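Local coordinates for protein DyP-type peroxidase (Pleurotus ostreatus PC15, PDB 6FSK) that probably uses hydrogen peroxide and a heme b cofactor to oxidise dyes and other substrates, including Mn(II), at residues A[94-98]-A[387-391]; A[124-128]-A[242-246]. The protein carries 1 engineered substitution. The contacts are given in a common frame with arbitrary orientation. Residues are numbered along the deposited sequence.

Interaction 1 of 2, residues A[94-98]-A[387-391]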
loop_
_atom_site.group_PDB
_atom_site.type_symbol
_atom_site.label_atom_id
_atom_site.label_comp_id
_atom_site.label_asym_id
_atom_site.label_seq_id
_atom_site.Cartn_x
_atom_site.Cartn_y
_atom_site.Cartn_z
ATOM N N SER A 94 -9.031 -1.825 19.155
ATOM C CA SER A 94 -10.275 -1.698 18.372
ATOM C C SER A 94 -10.022 -1.841 16.857
ATOM O O SER A 94 -10.461 -1.031 16.070
ATOM C CB SER A 94 -10.873 -0.315 18.725
ATOM O OG SER A 94 -12.240 -0.383 18.444
ATOM N N ASP A 95 -9.223 -2.852 16.492
ATOM C CA ASP A 95 -9.105 -3.215 15.071
ATOM C C ASP A 95 -9.050 -4.733 14.981
ATOM O O ASP A 95 -8.089 -5.397 15.466
ATOM C CB ASP A 95 -7.892 -2.592 14.487
ATOM C CG ASP A 95 -7.829 -2.784 13.019
ATOM O OD1 ASP A 95 -7.352 -3.812 12.489
ATOM O OD2 ASP A 95 -8.343 -1.871 12.330
ATOM N N ASN A 96 -10.098 -5.284 14.445
ATOM C CA ASN A 96 -10.280 -6.723 14.395
ATOM C C ASN A 96 -9.185 -7.379 13.537
ATOM O O ASN A 96 -8.652 -8.404 13.902
ATOM C CB ASN A 96 -11.609 -7.057 13.782
ATOM C CG ASN A 96 -12.772 -6.588 14.586
ATOM O OD1 ASN A 96 -13.777 -6.065 14.016
ATOM N ND2 ASN A 96 -12.659 -6.722 15.885
ATOM N N ALA A 97 -8.863 -6.794 12.398
ATOM C CA ALA A 97 -7.819 -7.354 11.506
ATOM C C ALA A 97 -6.489 -7.405 12.194
ATOM O O ALA A 97 -5.796 -8.417 12.199
ATOM C CB ALA A 97 -7.760 -6.523 10.229
ATOM N N PHE A 98 -6.073 -6.283 12.825
ATOM C CA PHE A 98 -4.821 -6.204 13.544
ATOM C C PHE A 98 -4.761 -7.301 14.648
ATOM O O PHE A 98 -3.784 -7.960 14.847
ATOM C CB PHE A 98 -4.715 -4.827 14.216
ATOM C CG PHE A 98 -3.539 -4.663 15.133
ATOM C CD1 PHE A 98 -2.285 -4.492 14.646
ATOM C CD2 PHE A 98 -3.690 -4.681 16.516
ATOM C CE1 PHE A 98 -1.179 -4.279 15.425
ATOM C CE2 PHE A 98 -2.574 -4.512 17.328
ATOM C CZ PHE A 98 -1.348 -4.338 16.817
ATOM N N SER A 387 -5.711 4.785 10.411
ATOM C CA SER A 387 -6.062 4.551 11.767
ATOM C C SER A 387 -6.986 3.386 11.929
ATOM O O SER A 387 -7.453 3.089 13.047
ATOM C CB SER A 387 -6.677 5.801 12.401
ATOM O OG SER A 387 -7.907 6.072 11.779
ATOM N N SER A 388 -7.283 2.647 10.842
ATOM C CA SER A 388 -8.138 1.491 10.934
ATOM C C SER A 388 -7.857 0.590 9.733
ATOM O O SER A 388 -8.198 0.897 8.605
ATOM C CB SER A 388 -9.597 1.873 10.920
ATOM O OG SER A 388 -10.484 0.764 10.914
ATOM N N ILE A 389 -7.283 -0.567 10.005
ATOM C CA ILE A 389 -7.136 -1.636 8.951
ATOM C C ILE A 389 -8.503 -2.186 8.585
ATOM O O ILE A 389 -8.834 -2.422 7.389
ATOM C CB ILE A 389 -6.192 -2.745 9.443
ATOM C CG1 ILE A 389 -4.845 -2.158 9.797
ATOM C CG2 ILE A 389 -6.021 -3.835 8.353
ATOM C CD1 ILE A 389 -3.876 -3.218 10.354
ATOM N N ASP A 390 -9.387 -2.280 9.599
ATOM C CA ASP A 390 -10.741 -2.764 9.362
ATOM C C ASP A 390 -11.462 -1.851 8.336
ATOM O O ASP A 390 -12.081 -2.345 7.386
ATOM C CB ASP A 390 -11.586 -2.758 10.595
ATOM C CG ASP A 390 -11.177 -3.807 11.620
ATOM O OD1 ASP A 390 -10.466 -4.767 11.298
ATOM O OD2 ASP A 390 -11.678 -3.637 12.821
ATOM N N ASP A 391 -11.271 -0.551 8.457
ATOM C CA ASP A 391 -11.953 0.396 7.560
ATOM C C ASP A 391 -11.216 0.599 6.268
ATOM O O ASP A 391 -11.831 0.921 5.213
ATOM C CB ASP A 391 -12.094 1.806 8.174
ATOM C CG ASP A 391 -13.068 1.896 9.357
ATOM O OD1 ASP A 391 -13.850 0.986 9.621
ATOM O OD2 ASP A 391 -13.020 2.969 10.040
HETATM O O HOH W 1 -9.938 -0.072 13.407
#

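Interaction 2 of 2, residues A[124-128]-A[242-246]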
loop_
_atom_site.group_PDB
_atom_site.type_symbol
_atom_site.label_atom_id
_atom_site.label_comp_id
_atom_site.label_asym_id
_atom_site.label_seq_id
_atom_site.Cartn_x
_atom_site.Cartn_y
_atom_site.Cartn_z
ATOM N N TRP A 124 2.603 -18.836 2.003
ATOM C CA TRP A 124 3.606 -17.801 2.192
ATOM C C TRP A 124 5.014 -18.381 2.409
ATOM O O TRP A 124 5.156 -19.581 2.745
ATOM C CB TRP A 124 3.273 -16.994 3.439
ATOM C CG TRP A 124 2.078 -16.059 3.291
ATOM C CD1 TRP A 124 1.407 -15.775 2.213
ATOM C CD2 TRP A 124 1.533 -15.271 4.341
ATOM N NE1 TRP A 124 0.379 -14.840 2.473
ATOM C CE2 TRP A 124 0.481 -14.492 3.783
ATOM C CE3 TRP A 124 1.936 -15.035 5.669
ATOM C CZ2 TRP A 124 -0.229 -13.591 4.526
ATOM C CZ3 TRP A 124 1.209 -14.173 6.435
ATOM C CH2 TRP A 124 0.155 -13.397 5.802
ATOM N N GLU A 125 6.030 -17.561 2.193
ATOM C CA GLU A 125 7.356 -17.987 2.569
ATOM C C GLU A 125 7.410 -18.360 4.040
ATOM O O GLU A 125 6.753 -17.800 4.927
ATOM C CB GLU A 125 8.383 -16.914 2.290
ATOM C CG GLU A 125 8.509 -16.552 0.847
ATOM C CD GLU A 125 9.638 -15.694 0.509
ATOM O OE1 GLU A 125 10.338 -15.209 1.431
ATOM O OE2 GLU A 125 9.792 -15.434 -0.711
ATOM N N ALA A 126 8.217 -19.380 4.396
ATOM C CA ALA A 126 8.214 -19.917 5.757
ATOM C C ALA A 126 8.356 -18.960 6.905
ATOM O O ALA A 126 7.631 -19.067 7.913
ATOM C CB ALA A 126 9.242 -21.045 5.837
ATOM N N PRO A 127 9.216 -17.981 6.791
ATOM C CA PRO A 127 9.405 -17.094 7.920
ATOM C C PRO A 127 8.143 -16.293 8.258
ATOM O O PRO A 127 7.870 -15.978 9.410
ATOM C CB PRO A 127 10.524 -16.187 7.501
ATOM C CG PRO A 127 11.217 -16.923 6.423
ATOM C CD PRO A 127 10.263 -17.819 5.749
ATOM N N PHE A 128 7.291 -16.041 7.246
ATOM C CA PHE A 128 6.068 -15.271 7.522
ATOM C C PHE A 128 4.943 -16.070 8.091
ATOM O O PHE A 128 3.907 -15.531 8.460
ATOM C CB PHE A 128 5.647 -14.478 6.232
ATOM C CG PHE A 128 6.596 -13.336 5.902
ATOM C CD1 PHE A 128 6.520 -12.148 6.657
ATOM C CD2 PHE A 128 7.557 -13.419 4.928
ATOM C CE1 PHE A 128 7.411 -11.125 6.407
ATOM C CE2 PHE A 128 8.443 -12.364 4.662
ATOM C CZ PHE A 128 8.334 -11.219 5.395
ATOM N N PHE A 242 1.711 -4.485 6.090
ATOM C CA PHE A 242 2.781 -4.958 5.192
ATOM C C PHE A 242 2.306 -6.129 4.375
ATOM O O PHE A 242 1.729 -7.051 4.954
ATOM C CB PHE A 242 4.014 -5.373 5.972
ATOM C CG PHE A 242 5.060 -6.015 5.120
ATOM C CD1 PHE A 242 5.782 -5.302 4.185
ATOM C CD2 PHE A 242 5.328 -7.361 5.262
ATOM C CE1 PHE A 242 6.795 -5.941 3.434
ATOM C CE2 PHE A 242 6.294 -7.971 4.469
ATOM C CZ PHE A 242 6.934 -7.275 3.540
ATOM N N ARG A 243 2.518 -6.077 3.055
ATOM C CA ARG A 243 2.204 -7.190 2.127
ATOM C C ARG A 243 3.372 -7.416 1.226
ATOM O O ARG A 243 3.857 -6.507 0.559
ATOM C CB ARG A 243 0.948 -6.915 1.292
ATOM C CG ARG A 243 -0.296 -6.683 2.158
ATOM C CD ARG A 243 -1.020 -7.977 2.473
ATOM N NE ARG A 243 -1.721 -8.628 1.374
ATOM C CZ ARG A 243 -2.059 -9.907 1.320
ATOM N NH1 ARG A 243 -1.654 -10.764 2.237
ATOM N NH2 ARG A 243 -2.731 -10.316 0.261
ATOM N N TYR A 244 3.873 -8.651 1.235
ATOM C CA TYR A 244 5.024 -8.993 0.370
ATOM C C TYR A 244 4.527 -9.510 -0.962
ATOM O O TYR A 244 4.041 -10.679 -1.026
ATOM C CB TYR A 244 5.803 -10.062 1.111
ATOM C CG TYR A 244 7.183 -10.394 0.612
ATOM C CD1 TYR A 244 7.873 -9.614 -0.249
ATOM C CD2 TYR A 244 7.843 -11.494 1.165
ATOM C CE1 TYR A 244 9.195 -9.905 -0.612
ATOM C CE2 TYR A 244 9.120 -11.789 0.774
ATOM C CZ TYR A 244 9.797 -10.995 -0.057
ATOM O OH TYR A 244 11.132 -11.337 -0.417
ATOM N N LEU A 245 4.423 -8.601 -1.914
ATOM C CA LEU A 245 3.626 -8.885 -3.133
ATOM C C LEU A 245 4.487 -9.176 -4.324
ATOM O O LEU A 245 5.104 -8.287 -4.877
ATOM C CB LEU A 245 2.651 -7.764 -3.443
ATOM C CG LEU A 245 1.631 -7.524 -2.341
ATOM C CD1 LEU A 245 0.709 -6.330 -2.761
ATOM C CD2 LEU A 245 0.723 -8.686 -2.000
ATOM N N PHE A 246 4.599 -10.438 -4.707
ATOM C CA PHE A 246 5.442 -10.766 -5.885
ATOM C C PHE A 246 4.623 -10.449 -7.130
ATOM O O PHE A 246 3.397 -10.661 -7.131
ATOM C CB PHE A 246 5.829 -12.264 -5.845
ATOM C CG PHE A 246 6.935 -12.554 -4.906
ATOM C CD1 PHE A 246 6.768 -12.473 -3.554
ATOM C CD2 PHE A 246 8.196 -12.884 -5.360
ATOM C CE1 PHE A 246 7.828 -12.636 -2.659
ATOM C CE2 PHE A 246 9.235 -13.134 -4.465
ATOM C CZ PHE A 246 9.043 -13.013 -3.121
HETATM O O HOH W 2 12.209 -13.254 0.911
#

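Interaction 1 of 2, residues A[94-98]-A[387-391]
A helix start leaves backbone NH groups without partners from the preceding turn, and here two aspartates, far apart in sequence, supply them together. Within its own segment D95 is the N-cap of helix 96-100, its OD1 accepting from F98 N at 2.8 Å. The other two amides are met from across the contact: N96 N donates to D390 OD2 at 2.8 Å and A97 N to D390 OD1 at 2.8 Å, so both carboxylate oxygens of D390 are used.

The exchange is mutual. D95 OD2 accepts from D390 N at 3.0 Å, nearly in line, and weakly from I389 N at 2.9 Å. A water bridges the two segments, its oxygen donating to S94 O (2.9 Å) and D95 OD2 (2.6 Å) and accepting from S388 OG (2.7 Å). S388 OG also accepts from D391 N at 2.9 Å, an ST motif.

Beneath the polar layer, I389 CG2 packs on A97 CB at 3.7 Å and I389 CD1 lies 4.3 Å from F98 CB, while F239 and Y469 of the central sheet border the isoleucine.

The two carboxylates approach to 3.5 Å between D95 OD1 and D390 OD1, a repulsion that the surrounding NH donors offset: reciprocal carboxylate-to-backbone hydrogen bonding pairs two like charges and fixes the helix start against the loop after strand 379-386.

Interaction 2 of 2, residues A[124-128]-A[242-246]
Aromatic side chains from alternate positions of strand 238-247 all face one way, and the 124-128 loop, between strands 119-122 and 134-140, exploits that row, joining the N-terminal barrel family region to the C-terminal one. F128 contributes most, its ring reaching F242 (F128 CE1 to F242 CE2, 3.9 Å) and Y244 (F128 CE2 to Y244 CD2, 3.7 Å). These three rings form a cluster of oblique contacts, and F25 of strand 20-28 extends it.

Y244 also meets E125: E125 OE1 lies at the tyrosine ring edge, 3.7 Å from Y244 CE2, and a water oxygen bridges the polar ends, donating to E125 OE1 at 2.8 Å and lying 2.6 Å from Y244 OH. E125 OE2 approaches F246 CZ at 3.5 Å.

F128 and E125 thus pack on the face bearing F242, Y244 and F246, opposite L245, which touches the heme. Aromatic packing dominates, with a carboxylate set against two of the rings and tied to the tyrosine hydroxyl through water.

Read from the N terminus, the four segments come in the order 94-98, 124-128, 242-246 and 387-391, so the pairs nest without crossing. Interaction 2 closes a loop with 113 residues between its segments, and the wider loop of interaction 1, with 288, encloses it. Both join the N-terminal to the C-terminal family region of this DyP peroxidase, consistent with its two ferredoxin-like units. The common element is the antiparallel sheet: strand 238-247 carries one segment, and its neighbour 379-386 leads straight into 387-391. Though their centres are 20 Å apart, the nearest atoms of the two contacts come within about 7 Å without touching.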